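Local structure of uncharacterized protein (Mycobacterium tuberculosis, 3DBO) at residues L87-W97 / L116-L127; P20-F30 / P45-T54. The protein is the probable toxin of a type II toxin-antitoxin pair, a magnesium-dependent PIN-domain ribonuclease with limited RNase activity seen in complex with its antitoxin. All coordinates share one frame; numbering follows the deposited sequence. Where two conformers were deposited one is given.

Interaction 1: L87-W97 / L116-L127; sequences LPVDDDAARMW and LWIAAVAASRAL. With NA (sodium ion), chain D.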
loop_
_atom_site.group_PDB
_atom_site.type_symbol
_atom_site.label_atom_id
_atom_site.label_comp_id
_atom_site.label_asym_id
_atom_site.label_seq_id
_atom_site.Cartn_x
_atom_site.Cartn_y
_atom_site.Cartn_z
ATOM N N LEU B 87 -8.024 -1.229 6.097
ATOM C CA LEU B 87 -8.770 0.002 6.326
ATOM C C LEU B 87 -9.608 0.287 5.084
ATOM O O LEU B 87 -9.107 0.168 3.976
ATOM C CB LEU B 87 -7.805 1.172 6.571
ATOM C CG LEU B 87 -6.905 1.047 7.819
ATOM C CD1 LEU B 87 -5.882 2.165 7.798
ATOM C CD2 LEU B 87 -7.766 1.092 9.084
ATOM N N PRO B 88 -10.890 0.636 5.273
ATOM C CA PRO B 88 -11.746 0.874 4.096
ATOM C C PRO B 88 -11.578 2.263 3.489
ATOM O O PRO B 88 -11.021 3.153 4.110
ATOM C CB PRO B 88 -13.147 0.750 4.680
ATOM C CG PRO B 88 -12.998 1.306 6.085
ATOM C CD PRO B 88 -11.627 0.828 6.538
ATOM N N VAL B 89 -12.091 2.458 2.274
ATOM C CA VAL B 89 -12.292 3.810 1.788
ATOM C C VAL B 89 -13.670 4.226 2.331
ATOM O O VAL B 89 -14.705 3.741 1.850
ATOM C CB VAL B 89 -12.264 3.917 0.230
ATOM C CG1 VAL B 89 -12.453 5.361 -0.180
ATOM C CG2 VAL B 89 -10.934 3.385 -0.374
ATOM N N ASP B 90 -13.677 5.085 3.335
ATOM C CA ASP B 90 -14.921 5.584 3.940
ATOM C C ASP B 90 -15.121 7.055 3.565
ATOM O O ASP B 90 -14.406 7.557 2.713
ATOM C CB ASP B 90 -14.925 5.402 5.459
ATOM C CG ASP B 90 -13.714 6.038 6.152
ATOM O OD1 ASP B 90 -12.929 6.814 5.535
ATOM O OD2 ASP B 90 -13.536 5.714 7.347
ATOM N N ASP B 91 -16.095 7.739 4.189
ATOM C CA ASP B 91 -16.382 9.128 3.839
ATOM C C ASP B 91 -15.173 10.045 4.050
ATOM O O ASP B 91 -14.886 10.910 3.216
ATOM C CB ASP B 91 -17.592 9.669 4.634
ATOM C CG ASP B 91 -18.884 8.922 4.319
ATOM O OD1 ASP B 91 -18.904 8.089 3.384
ATOM O OD2 ASP B 91 -19.895 9.167 5.014
ATOM N N ASP B 92 -14.474 9.862 5.165
ATOM C CA ASP B 92 -13.337 10.724 5.477
ATOM C C ASP B 92 -12.215 10.547 4.464
ATOM O O ASP B 92 -11.533 11.511 4.118
ATOM C CB ASP B 92 -12.820 10.468 6.900
ATOM C CG ASP B 92 -13.689 11.132 7.963
ATOM O OD1 ASP B 92 -14.527 11.997 7.624
ATOM O OD2 ASP B 92 -13.520 10.784 9.142
ATOM N N ALA B 93 -12.014 9.311 4.009
ATOM C CA ALA B 93 -10.988 9.036 2.995
ATOM C C ALA B 93 -11.397 9.687 1.680
ATOM O O ALA B 93 -10.570 10.242 0.972
ATOM C CB ALA B 93 -10.792 7.561 2.823
ATOM N N ALA B 94 -12.689 9.621 1.364
ATOM C CA ALA B 94 -13.205 10.213 0.143
ATOM C C ALA B 94 -12.972 11.717 0.124
ATOM O O ALA B 94 -12.573 12.259 -0.887
ATOM C CB ALA B 94 -14.715 9.908 0.010
ATOM N N ARG B 95 -13.260 12.393 1.235
ATOM C CA ARG B 95 -13.043 13.841 1.300
ATOM C C ARG B 95 -11.571 14.197 1.145
ATOM O O ARG B 95 -11.222 15.160 0.451
ATOM C CB ARG B 95 -13.624 14.387 2.597
ATOM C CG ARG B 95 -15.163 14.235 2.630
ATOM C CD ARG B 95 -15.743 14.833 3.931
ATOM N NE ARG B 95 -17.171 14.540 4.025
ATOM C CZ ARG B 95 -17.712 13.659 4.867
ATOM N NH1 ARG B 95 -16.955 12.981 5.736
ATOM N NH2 ARG B 95 -19.029 13.473 4.852
ATOM N N MET B 96 -10.716 13.403 1.782
ATOM C CA MET B 96 -9.272 13.582 1.667
ATOM C C MET B 96 -8.796 13.388 0.226
ATOM O O MET B 96 -7.961 14.166 -0.254
ATOM C CB MET B 96 -8.531 12.618 2.621
ATOM C CG MET B 96 -6.982 12.841 2.650
ATOM S SD MET B 96 -6.487 14.514 3.159
ATOM C CE MET B 96 -6.774 14.386 4.922
ATOM N N TRP B 97 -9.306 12.346 -0.455
ATOM C CA TRP B 97 -8.913 12.068 -1.833
ATOM C C TRP B 97 -9.153 13.306 -2.700
ATOM O O TRP B 97 -8.291 13.664 -3.490
ATOM C CB TRP B 97 -9.705 10.889 -2.400
ATOM C CG TRP B 97 -9.269 10.370 -3.755
ATOM C CD1 TRP B 97 -8.404 9.344 -3.997
ATOM C CD2 TRP B 97 -9.710 10.839 -5.030
ATOM N NE1 TRP B 97 -8.286 9.136 -5.355
ATOM C CE2 TRP B 97 -9.073 10.052 -6.009
ATOM C CE3 TRP B 97 -10.592 11.857 -5.438
ATOM C CZ2 TRP B 97 -9.294 10.237 -7.384
ATOM C CZ3 TRP B 97 -10.799 12.044 -6.815
ATOM C CH2 TRP B 97 -10.161 11.238 -7.759
ATOM N N LEU B 116 -3.291 7.097 -4.821
ATOM C CA LEU B 116 -3.947 8.271 -4.205
ATOM C C LEU B 116 -5.027 7.862 -3.205
ATOM O O LEU B 116 -5.148 8.473 -2.133
ATOM C CB LEU B 116 -4.514 9.224 -5.266
ATOM C CG LEU B 116 -4.959 10.604 -4.740
ATOM C CD1 LEU B 116 -3.796 11.389 -4.043
ATOM C CD2 LEU B 116 -5.543 11.392 -5.935
ATOM N N TRP B 117 -5.803 6.825 -3.538
ATOM C CA TRP B 117 -6.750 6.229 -2.581
ATOM C C TRP B 117 -6.056 5.733 -1.304
ATOM O O TRP B 117 -6.524 5.971 -0.206
ATOM C CB TRP B 117 -7.583 5.103 -3.242
ATOM C CG TRP B 117 -8.658 5.623 -4.192
ATOM C CD1 TRP B 117 -8.741 5.446 -5.544
ATOM C CD2 TRP B 117 -9.811 6.376 -3.811
ATOM N NE1 TRP B 117 -9.902 6.059 -6.040
ATOM C CE2 TRP B 117 -10.558 6.644 -4.988
ATOM C CE3 TRP B 117 -10.274 6.872 -2.582
ATOM C CZ2 TRP B 117 -11.758 7.390 -4.969
ATOM C CZ3 TRP B 117 -11.478 7.624 -2.566
ATOM C CH2 TRP B 117 -12.202 7.850 -3.754
ATOM N N ILE B 118 -4.928 5.052 -1.453
ATOM C CA ILE B 118 -4.150 4.629 -0.289
ATOM C C ILE B 118 -3.731 5.822 0.577
ATOM O O ILE B 118 -3.972 5.818 1.791
ATOM C CB ILE B 118 -2.938 3.781 -0.702
ATOM C CG1 ILE B 118 -3.430 2.440 -1.279
ATOM C CG2 ILE B 118 -2.039 3.490 0.526
ATOM C CD1 ILE B 118 -2.307 1.666 -2.030
ATOM N N ALA B 119 -3.138 6.836 -0.058
ATOM C CA ALA B 119 -2.696 8.046 0.631
ATOM C C ALA B 119 -3.879 8.759 1.286
ATOM O O ALA B 119 -3.760 9.245 2.414
ATOM C CB ALA B 119 -1.995 8.974 -0.338
ATOM N N ALA B 120 -5.032 8.784 0.599
ATOM C CA ALA B 120 -6.240 9.403 1.169
ATOM C C ALA B 120 -6.700 8.693 2.438
ATOM O O ALA B 120 -7.040 9.330 3.438
ATOM C CB ALA B 120 -7.381 9.475 0.107
ATOM N N VAL B 121 -6.719 7.367 2.403
ATOM C CA VAL B 121 -7.086 6.588 3.574
ATOM C C VAL B 121 -6.132 6.875 4.753
ATOM O O VAL B 121 -6.577 7.198 5.877
ATOM C CB VAL B 121 -7.117 5.060 3.233
ATOM C CG1 VAL B 121 -7.170 4.180 4.514
ATOM C CG2 VAL B 121 -8.320 4.750 2.292
ATOM N N ALA B 122 -4.832 6.759 4.495
ATOM C CA ALA B 122 -3.842 7.016 5.539
ATOM C C ALA B 122 -3.944 8.442 6.090
ATOM O O ALA B 122 -4.048 8.622 7.323
ATOM C CB ALA B 122 -2.413 6.717 5.012
ATOM N N ALA B 123 -3.906 9.445 5.205
ATOM C CA ALA B 123 -3.995 10.860 5.621
ATOM C C ALA B 123 -5.244 11.172 6.425
ATOM O O ALA B 123 -5.194 11.949 7.381
ATOM C CB ALA B 123 -3.887 11.793 4.431
ATOM N N SER B 124 -6.372 10.564 6.039
ATOM C CA SER B 124 -7.647 10.840 6.702
ATOM C C SER B 124 -7.666 10.279 8.133
ATOM O O SER B 124 -8.483 10.695 8.953
ATOM C CB SER B 124 -8.818 10.268 5.876
ATOM O OG SER B 124 -8.863 8.856 5.977
ATOM N N ARG B 125 -6.761 9.337 8.412
ATOM C CA ARG B 125 -6.591 8.748 9.737
ATOM C C ARG B 125 -5.367 9.294 10.472
ATOM O O ARG B 125 -5.023 8.805 11.550
ATOM C CB ARG B 125 -6.523 7.236 9.624
ATOM C CG ARG B 125 -7.846 6.659 9.158
ATOM C CD ARG B 125 -7.862 5.173 9.129
ATOM N NE ARG B 125 -9.202 4.717 8.752
ATOM C CZ ARG B 125 -10.085 4.177 9.583
ATOM N NH1 ARG B 125 -9.784 3.993 10.867
ATOM N NH2 ARG B 125 -11.268 3.804 9.117
ATOM N N ALA B 126 -4.727 10.304 9.881
ATOM C CA ALA B 126 -3.508 10.916 10.400
ATOM C C ALA B 126 -2.440 9.842 10.656
ATOM O O ALA B 126 -1.802 9.791 11.727
ATOM C CB ALA B 126 -3.806 11.744 11.649
ATOM N N LEU B 127 -2.277 8.958 9.673
ATOM C CA LEU B 127 -1.248 7.927 9.691
ATOM C C LEU B 127 -0.348 8.049 8.475
ATOM O O LEU B 127 -0.794 8.473 7.397
ATOM C CB LEU B 127 -1.865 6.523 9.705
ATOM C CG LEU B 127 -2.775 6.139 10.878
ATOM C CD1 LEU B 127 -3.574 4.929 10.494
ATOM C CD2 LEU B 127 -1.991 5.915 12.162
HETATM NA NA NA D . -0.225 10.384 5.617
HETATM O O HOH W 1 -10.366 4.393 6.378
HETATM O O HOH W 2 -10.828 7.209 6.976
HETATM O O HOH W 3 -1.036 10.069 3.023
#

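Interaction 2: P20-F30 / P45-T54; sequences PAAGVLDTSVF and PDRVATTVVT. With NA (sodium ion), chain C.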
loop_
_atom_site.group_PDB
_atom_site.type_symbol
_atom_site.label_atom_id
_atom_site.label_comp_id
_atom_site.label_asym_id
_atom_site.label_seq_id
_atom_site.Cartn_x
_atom_site.Cartn_y
_atom_site.Cartn_z
ATOM N N PRO B 20 6.811 6.545 13.889
ATOM C CA PRO B 20 5.512 6.807 14.502
ATOM C C PRO B 20 4.988 5.539 15.157
ATOM O O PRO B 20 5.569 4.473 14.960
ATOM C CB PRO B 20 4.633 7.204 13.304
ATOM C CG PRO B 20 5.321 6.620 12.118
ATOM C CD PRO B 20 6.776 6.721 12.427
ATOM N N ALA B 21 3.909 5.654 15.929
ATOM C CA ALA B 21 3.308 4.498 16.595
ATOM C C ALA B 21 2.698 3.501 15.600
ATOM O O ALA B 21 2.828 2.286 15.760
ATOM C CB ALA B 21 2.256 4.962 17.602
ATOM N N ALA B 22 2.035 4.023 14.570
ATOM C CA ALA B 22 1.328 3.180 13.601
ATOM C C ALA B 22 1.527 3.682 12.166
ATOM O O ALA B 22 1.900 4.838 11.939
ATOM C CB ALA B 22 -0.144 3.109 13.943
ATOM N N GLY B 23 1.312 2.802 11.205
ATOM C CA GLY B 23 1.374 3.211 9.810
ATOM C C GLY B 23 0.569 2.305 8.897
ATOM O O GLY B 23 0.128 1.223 9.293
ATOM N N VAL B 24 0.399 2.765 7.667
ATOM C CA VAL B 24 -0.394 2.065 6.663
ATOM C C VAL B 24 0.482 1.580 5.517
ATOM O O VAL B 24 1.061 2.391 4.810
ATOM C CB VAL B 24 -1.498 3.011 6.099
ATOM C CG1 VAL B 24 -2.279 2.295 4.999
ATOM C CG2 VAL B 24 -2.398 3.495 7.217
ATOM N N LEU B 25 0.591 0.257 5.349
ATOM C CA LEU B 25 1.391 -0.345 4.285
ATOM C C LEU B 25 0.685 -0.205 2.948
ATOM O O LEU B 25 -0.527 -0.416 2.875
ATOM C CB LEU B 25 1.613 -1.837 4.580
ATOM C CG LEU B 25 2.111 -2.134 5.997
ATOM C CD1 LEU B 25 1.961 -3.628 6.305
ATOM C CD2 LEU B 25 3.573 -1.646 6.140
ATOM N N ASP B 26 1.437 0.166 1.914
ATOM C CA ASP B 26 0.922 0.173 0.551
ATOM C C ASP B 26 1.185 -1.199 -0.063
ATOM O O ASP B 26 1.678 -2.096 0.635
ATOM C CB ASP B 26 1.551 1.307 -0.258
ATOM C CG ASP B 26 2.947 0.962 -0.780
ATOM O OD1 ASP B 26 3.622 0.103 -0.176
ATOM O OD2 ASP B 26 3.343 1.528 -1.820
ATOM N N THR B 27 0.919 -1.372 -1.354
ATOM C CA THR B 27 1.116 -2.685 -1.977
ATOM C C THR B 27 2.592 -3.059 -2.165
ATOM O O THR B 27 2.956 -4.226 -2.022
ATOM C CB THR B 27 0.344 -2.779 -3.309
ATOM O OG1 THR B 27 -1.020 -2.385 -3.064
ATOM C CG2 THR B 27 0.362 -4.185 -3.837
ATOM N N SER B 28 3.432 -2.064 -2.470
ATOM C CA SER B 28 4.844 -2.291 -2.772
ATOM C C SER B 28 5.647 -2.966 -1.647
ATOM O O SER B 28 6.579 -3.733 -1.920
ATOM C CB SER B 28 5.516 -0.971 -3.217
ATOM O OG SER B 28 5.701 -0.113 -2.112
ATOM N N VAL B 29 5.276 -2.728 -0.393
ATOM C CA VAL B 29 5.957 -3.379 0.744
ATOM C C VAL B 29 5.785 -4.916 0.696
ATOM O O VAL B 29 6.657 -5.662 1.168
ATOM C CB VAL B 29 5.539 -2.826 2.143
ATOM C CG1 VAL B 29 5.858 -1.341 2.262
ATOM C CG2 VAL B 29 4.068 -3.093 2.441
ATOM N N PHE B 30 4.662 -5.384 0.131
ATOM C CA PHE B 30 4.373 -6.822 0.046
ATOM C C PHE B 30 5.135 -7.512 -1.091
ATOM O O PHE B 30 5.221 -8.743 -1.135
ATOM C CB PHE B 30 2.846 -7.081 -0.101
ATOM C CG PHE B 30 2.067 -6.741 1.110
ATOM C CD1 PHE B 30 1.831 -7.702 2.090
ATOM C CD2 PHE B 30 1.564 -5.444 1.301
ATOM C CE1 PHE B 30 1.119 -7.386 3.229
ATOM C CE2 PHE B 30 0.864 -5.121 2.435
ATOM C CZ PHE B 30 0.621 -6.083 3.415
ATOM N N PRO B 45 6.706 1.418 11.437
ATOM C CA PRO B 45 6.119 1.709 12.739
ATOM C C PRO B 45 5.846 0.438 13.521
ATOM O O PRO B 45 5.852 -0.670 12.958
ATOM C CB PRO B 45 4.808 2.425 12.387
ATOM C CG PRO B 45 5.058 3.017 11.058
ATOM C CD PRO B 45 5.946 2.047 10.343
ATOM N N ASP B 46 5.618 0.614 14.815
ATOM C CA ASP B 46 5.397 -0.487 15.747
ATOM C C ASP B 46 4.158 -1.311 15.428
ATOM O O ASP B 46 4.175 -2.530 15.587
ATOM C CB ASP B 46 5.294 0.058 17.176
ATOM C CG ASP B 46 6.608 0.635 17.679
ATOM O OD1 ASP B 46 7.689 0.089 17.323
ATOM O OD2 ASP B 46 6.542 1.636 18.435
ATOM N N ARG B 47 3.097 -0.638 14.984
ATOM C CA ARG B 47 1.842 -1.287 14.634
ATOM C C ARG B 47 1.532 -0.932 13.187
ATOM O O ARG B 47 1.671 0.230 12.820
ATOM C CB ARG B 47 0.719 -0.768 15.534
ATOM C CG ARG B 47 0.800 -1.213 17.006
ATOM C CD ARG B 47 0.628 -2.732 17.133
ATOM N NE ARG B 47 0.155 -3.121 18.460
ATOM C CZ ARG B 47 -1.127 -3.254 18.791
ATOM N NH1 ARG B 47 -2.080 -3.031 17.894
ATOM N NH2 ARG B 47 -1.457 -3.612 20.024
ATOM N N VAL B 48 1.144 -1.918 12.380
ATOM C CA VAL B 48 0.826 -1.674 10.954
ATOM C C VAL B 48 -0.564 -2.178 10.539
ATOM O O VAL B 48 -1.070 -3.162 11.087
ATOM C CB VAL B 48 1.899 -2.250 9.985
ATOM C CG1 VAL B 48 3.235 -1.525 10.151
ATOM C CG2 VAL B 48 2.073 -3.774 10.162
ATOM N N ALA B 49 -1.175 -1.469 9.591
ATOM C CA ALA B 49 -2.402 -1.916 8.911
ATOM C C ALA B 49 -2.167 -1.780 7.402
ATOM O O ALA B 49 -1.143 -1.243 6.969
ATOM C CB ALA B 49 -3.607 -1.067 9.342
ATOM N N THR B 50 -3.094 -2.274 6.582
ATOM C CA THR B 50 -3.038 -1.919 5.176
ATOM C C THR B 50 -4.432 -1.404 4.775
ATOM O O THR B 50 -5.258 -1.085 5.659
ATOM C CB THR B 50 -2.511 -3.089 4.307
ATOM O OG1 THR B 50 -2.261 -2.633 2.975
ATOM C CG2 THR B 50 -3.487 -4.309 4.308
ATOM N N THR B 51 -4.685 -1.293 3.472
ATOM C CA THR B 51 -5.995 -0.819 3.052
ATOM C C THR B 51 -6.636 -1.821 2.107
ATOM O O THR B 51 -5.998 -2.772 1.632
ATOM C CB THR B 51 -5.929 0.567 2.321
ATOM O OG1 THR B 51 -5.403 0.366 1.002
ATOM C CG2 THR B 51 -5.047 1.612 3.087
ATOM N N VAL B 52 -7.903 -1.569 1.798
ATOM C CA VAL B 52 -8.649 -2.399 0.856
ATOM C C VAL B 52 -8.067 -2.343 -0.545
ATOM O O VAL B 52 -8.259 -3.282 -1.328
ATOM C CB VAL B 52 -10.156 -1.974 0.822
ATOM C CG1 VAL B 52 -10.840 -2.429 2.120
ATOM C CG2 VAL B 52 -10.315 -0.455 0.609
ATOM N N VAL B 53 -7.368 -1.251 -0.867
ATOM C CA VAL B 53 -6.759 -1.120 -2.200
ATOM C C VAL B 53 -5.687 -2.207 -2.358
ATOM O O VAL B 53 -5.579 -2.829 -3.419
ATOM C CB VAL B 53 -6.156 0.291 -2.417
ATOM C CG1 VAL B 53 -5.431 0.379 -3.729
ATOM C CG2 VAL B 53 -7.308 1.365 -2.311
ATOM N N THR B 54 -4.872 -2.390 -1.319
ATOM C CA THR B 54 -3.829 -3.426 -1.353
ATOM C C THR B 54 -4.452 -4.813 -1.344
ATOM O O THR B 54 -3.977 -5.692 -2.068
ATOM C CB THR B 54 -2.819 -3.260 -0.205
ATOM O OG1 THR B 54 -2.080 -2.053 -0.426
ATOM C CG2 THR B 54 -1.837 -4.460 -0.135
HETATM NA NA NA C . -2.754 -0.070 1.110
#

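Interaction 1: L87-W97 / L116-L127
The indole of W97 is sandwiched between two residues of the facing helix: the ring of W117 lies over one face and the CD2 methyl of L116 over the other, while the CB of A120 sits at its edge. The two tryptophans form a face-to-face stack, the five-membered ring of W97 on the six-membered ring of W117, with centroids 3.6 Å apart and planes inclined by 19°. CD1 of W97 lies over the middle of the W117 indole, and L116 CD2 makes a CH-pi contact 3.9 Å from the centroid of the five-membered ring of W97. With CG anti to the backbone N (chi1 -172°), W97 reaches across the helix interface into this slot. V89 crosses W117 at about a right angle, its CG1 3.4 Å from W117 CZ3. The tryptophan stack joins helices 91-107 and 113-124 of the PIN domain, with V89 reaching in from the loop before the first; the short segments 91-97 and 116-124 cross at 117°, and their axes come within 7.8 Å, consistent with alanines A93 and A120 at the crossing. A120 CB lies 3.4 Å from A93 O. M96 CG rests on A123 CB, and the bends further out carry the CE methyl to the backbone of A123. Toward strand 86-87, V121 packs against L87, V89 and A93. There the guanidinium of R125 carries L87 CD2 over one face and forms a long salt bridge through NH2 to D90 OD2 (3.5 Å), their planes nearly parallel. One water accepts from R125 NE and donates to P88 O; another donates to both D90 OD1 and S124 OG. D90 is also the N-cap of its helix, its OD1 accepting from A93 N. The opposite helix ends in a Schellman motif with A126 at C-prime, after which L127 O binds a sodium ion at 2.7 Å, together with S144 O and a water.

Interaction 2: P20-F30 / P45-T54
L25 and T50 meet at the close-packed end of two parallel strands, where T50 OG1 donates to L25 O (2.8 Å) from above the carbonyl plane. T54 OG1 donates to T27 OG1 (2.9 Å), which has a second partner in E57. On the V24 side of the sheet CG1 presses on T51 CG2 at 3.4 Å, tighter than usual for two carbons; on the V48 side, L25 lays its methyls against V48. Between the strands G23 N donates to R47 O and G23 O accepts from A49 N, while A49 O accepts from L25 N. The opposite end is looser and faces solvent: P20 CG meets P45 CG at 3.8 Å, and A21 and D46 are exposed, although R47 N still bonds to A21 O. The bare backbone of G23 leaves room for the ring of P45. R47 and V48 also pair with an antiparallel strand of the other protein chain, which extends the sheet. Just beyond L25, D26, a predicted magnesium ligand near D115, the other one, accepts at OD1 from V29 N, an Asx motif, and from S28 OG; its OD2 is bonded to T131. T51 OG1 lies between the backbone N and the carbonyl carbon (chi1 74°), where it binds a sodium ion and weakly accepts from V53 N as helix N-cap. With L25 O and T54 OG1 completing this oxygen cluster, the ion ties the end of strand 22-25 to the start of helix 52-64.

How the interactions relate
From the N terminus, the chain runs out along strand 22-25, passes through a loop that is partly unmodelled, and returns in strand 47-51, where interaction 2 closes this first excursion before helix 52-64 continues. Interaction 1 opens only later, at L87, and closes a second, mainly helical excursion as 116-127 packs back on 87-97. The two are thus in series, neither nested nor crossed. They meet at the sheet edge: L87, in strand 86-87, probably hydrogen-bonds through N to T50 O and through O to V52 N, while V121 CG1 packs on T51 CG2. Helix 113-124 is thereby seated against the parallel sheet of the PIN domain.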